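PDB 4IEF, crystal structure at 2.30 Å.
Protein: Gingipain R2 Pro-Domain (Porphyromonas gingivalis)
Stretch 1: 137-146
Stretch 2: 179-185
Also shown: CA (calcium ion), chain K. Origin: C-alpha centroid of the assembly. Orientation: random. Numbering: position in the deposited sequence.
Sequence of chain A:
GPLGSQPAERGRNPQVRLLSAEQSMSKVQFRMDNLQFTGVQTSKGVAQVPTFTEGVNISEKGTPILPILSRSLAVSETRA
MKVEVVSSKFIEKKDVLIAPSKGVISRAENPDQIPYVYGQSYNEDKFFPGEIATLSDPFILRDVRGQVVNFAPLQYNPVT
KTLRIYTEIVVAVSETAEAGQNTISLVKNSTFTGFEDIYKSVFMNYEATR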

# COMPACT_ATOMS: atom_id res chain seq x y z
N ASP A 137 3.73 -20.36 -1.45
CA ASP A 137 4.42 -20.53 -0.17
C ASP A 137 3.64 -19.90 1.00
O ASP A 137 3.14 -18.78 0.84
CB ASP A 137 5.84 -19.94 -0.24
CG ASP A 137 6.81 -20.73 -1.09
OD1 ASP A 137 6.61 -21.96 -1.24
OD2 ASP A 137 7.79 -20.14 -1.58
N PRO A 138 3.50 -20.59 2.15
CA PRO A 138 2.74 -20.01 3.27
C PRO A 138 3.41 -18.77 3.87
O PRO A 138 4.64 -18.66 3.88
CB PRO A 138 2.68 -21.14 4.30
CG PRO A 138 3.82 -22.04 3.96
CD PRO A 138 4.01 -21.94 2.48
N PHE A 139 2.58 -17.84 4.36
CA PHE A 139 3.06 -16.59 4.93
C PHE A 139 2.39 -16.33 6.28
O PHE A 139 1.36 -16.93 6.58
CB PHE A 139 2.79 -15.42 3.96
CG PHE A 139 1.33 -15.14 3.65
CD1 PHE A 139 0.61 -14.23 4.41
CD2 PHE A 139 0.71 -15.73 2.55
CE1 PHE A 139 -0.73 -13.95 4.10
CE2 PHE A 139 -0.63 -15.44 2.25
CZ PHE A 139 -1.34 -14.56 3.02
N ILE A 140 2.95 -15.41 7.06
CA ILE A 140 2.35 -14.99 8.31
C ILE A 140 2.07 -13.49 8.21
O ILE A 140 2.97 -12.70 7.92
CB ILE A 140 3.17 -15.37 9.58
CG1 ILE A 140 3.32 -16.92 9.71
CG2 ILE A 140 2.52 -14.78 10.85
CD1 ILE A 140 4.51 -17.40 10.57
N LEU A 141 0.79 -13.12 8.39
CA LEU A 141 0.35 -11.73 8.42
C LEU A 141 -0.08 -11.45 9.85
O LEU A 141 -1.20 -11.76 10.24
CB LEU A 141 -0.77 -11.45 7.38
CG LEU A 141 -1.38 -10.03 7.38
CD1 LEU A 141 -0.32 -8.95 7.19
CD2 LEU A 141 -2.46 -9.92 6.32
N ARG A 142 0.87 -10.92 10.64
CA ARG A 142 0.75 -10.58 12.06
C ARG A 142 0.42 -11.84 12.90
O ARG A 142 1.34 -12.57 13.25
CB ARG A 142 -0.24 -9.42 12.30
CG ARG A 142 -0.08 -8.77 13.66
CD ARG A 142 -0.53 -7.34 13.69
NE ARG A 142 -0.07 -6.69 14.92
CZ ARG A 142 0.76 -5.65 14.96
NH1 ARG A 142 1.19 -5.09 13.84
NH2 ARG A 142 1.13 -5.15 16.13
N ASP A 143 -0.87 -12.09 13.20
CA ASP A 143 -1.29 -13.23 14.02
C ASP A 143 -1.99 -14.33 13.20
O ASP A 143 -2.45 -15.31 13.79
CB ASP A 143 -2.24 -12.74 15.15
CG ASP A 143 -1.61 -11.74 16.10
OD1 ASP A 143 -2.15 -10.61 16.21
OD2 ASP A 143 -0.60 -12.08 16.74
N VAL A 144 -2.04 -14.19 11.86
CA VAL A 144 -2.72 -15.18 11.01
C VAL A 144 -1.75 -15.76 9.97
O VAL A 144 -1.07 -15.01 9.26
CB VAL A 144 -4.00 -14.60 10.33
CG1 VAL A 144 -4.69 -15.66 9.48
CG2 VAL A 144 -4.98 -14.04 11.36
N ARG A 145 -1.69 -17.11 9.89
CA ARG A 145 -0.90 -17.83 8.90
C ARG A 145 -1.78 -17.97 7.67
O ARG A 145 -2.91 -18.46 7.76
CB ARG A 145 -0.40 -19.20 9.42
CG ARG A 145 0.63 -19.87 8.49
CD ARG A 145 1.31 -21.05 9.14
NE ARG A 145 2.15 -21.82 8.22
CZ ARG A 145 1.78 -22.95 7.61
NH1 ARG A 145 0.56 -23.43 7.78
NH2 ARG A 145 2.62 -23.59 6.82
N GLY A 146 -1.30 -17.46 6.54
CA GLY A 146 -2.03 -17.49 5.29
C GLY A 146 -1.34 -18.27 4.19
O GLY A 146 -0.13 -18.54 4.27
N ALA A 179 4.36 -31.26 9.04
CA ALA A 179 4.63 -29.96 9.66
C ALA A 179 4.88 -28.94 8.55
O ALA A 179 5.56 -29.26 7.56
CB ALA A 179 5.83 -30.06 10.59
N GLY A 180 4.28 -27.77 8.68
CA GLY A 180 4.35 -26.72 7.67
C GLY A 180 5.57 -25.82 7.72
O GLY A 180 6.24 -25.70 8.75
N GLN A 181 5.83 -25.17 6.58
CA GLN A 181 6.88 -24.16 6.42
C GLN A 181 6.34 -22.86 6.95
O GLN A 181 5.14 -22.64 6.84
CB GLN A 181 7.26 -23.99 4.92
CG GLN A 181 7.82 -25.20 4.22
CD GLN A 181 9.32 -25.29 4.41
OE1 GLN A 181 9.80 -25.81 5.42
NE2 GLN A 181 10.09 -24.89 3.39
N ASN A 182 7.20 -22.01 7.52
CA ASN A 182 6.85 -20.67 8.02
C ASN A 182 5.62 -20.72 8.97
O ASN A 182 4.55 -20.21 8.64
CB ASN A 182 6.60 -19.73 6.82
CG ASN A 182 6.72 -18.27 7.13
OD1 ASN A 182 7.31 -17.87 8.13
ND2 ASN A 182 6.20 -17.45 6.24
N THR A 183 5.81 -21.40 10.12
CA THR A 183 4.77 -21.60 11.15
C THR A 183 5.03 -20.68 12.34
O THR A 183 6.17 -20.33 12.63
CB THR A 183 4.67 -23.07 11.56
OG1 THR A 183 5.97 -23.58 11.86
CG2 THR A 183 4.01 -23.92 10.48
N ILE A 184 3.94 -20.29 13.04
CA ILE A 184 3.94 -19.34 14.17
C ILE A 184 4.01 -20.00 15.56
O ILE A 184 3.72 -21.19 15.72
CB ILE A 184 2.70 -18.40 14.12
CG1 ILE A 184 1.79 -18.65 12.88
CG2 ILE A 184 3.13 -16.94 14.23
CD1 ILE A 184 0.32 -18.77 13.19
N SER A 185 4.37 -19.17 16.58
CA SER A 185 4.49 -19.45 18.02
C SER A 185 5.36 -20.66 18.32
O SER A 185 6.15 -20.62 19.25
CB SER A 185 3.11 -19.62 18.65
OG SER A 185 2.28 -18.50 18.39
CA CA K . 5.06 -11.31 7.96
O HOH W 1 7.52 -10.93 7.29

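Polar contacts between the two stretches rest on side-chain donors from one segment meeting backbone carbonyls of the other. Stretch 1 is a hairpin, its strands 139-141 and 144-146 joined by a type II' turn from Leu141 to Val144, and four backbone hydrogen bonds pair Phe139 with Gly146 and Leu141 with Val144; stretch 2 has no regular helix or strand, and the carbonyls of Gln181 and Asn182 accept bonds from Arg145. The nearly extended side chain of Arg145, with chi1 to chi3 all t, carries the guanidinium to these carbonyl oxygens, which lie at its edge, near the plane where the N-H groups point. Arg145 NH2 donates to Gln181 O at 2.7 Å with an angle of 166°, and Arg145 NE donates to Asn182 O at 2.9 Å; a weak bond from Arg145 NE to Gln181 O, at 3.4 Å, is bent to 130°. Arginine suits this place because one planar group offers several donors to successive carbonyls.

Asn182 answers in the other direction. Its CA-to-CB bond points sideways, yet its amide comes nearer, and Asn182 ND2 donates to Pro138 O at 3.1 Å in an almost straight bond of 175°. A short side chain with an amide donor at its tip fits this carbonyl.

Apolar contacts accompany these bonds. Ile140 and Ile184 both point toward the opposing stretch, and Ile140 CD1 meets Ile184 CG1 at 3.8 Å, a pairing that suits isoleucine's purely hydrocarbon side chain; Ile184 CD1 also lies 3.9 Å from Arg145 CB, so the branched chain packs against the aliphatic base of the arginine. The methyl CG2 of Thr183 covers one face of the guanidinium, 3.6 Å from Arg145 NE. Pro138 packs its compact apolar ring against Gln181, Pro138 CG to Gln181 CB 4.1 Å.

Gly180 leaves room for the arginine: an ideal CB there would sit 2.5 Å from Arg145 NH2, a clash.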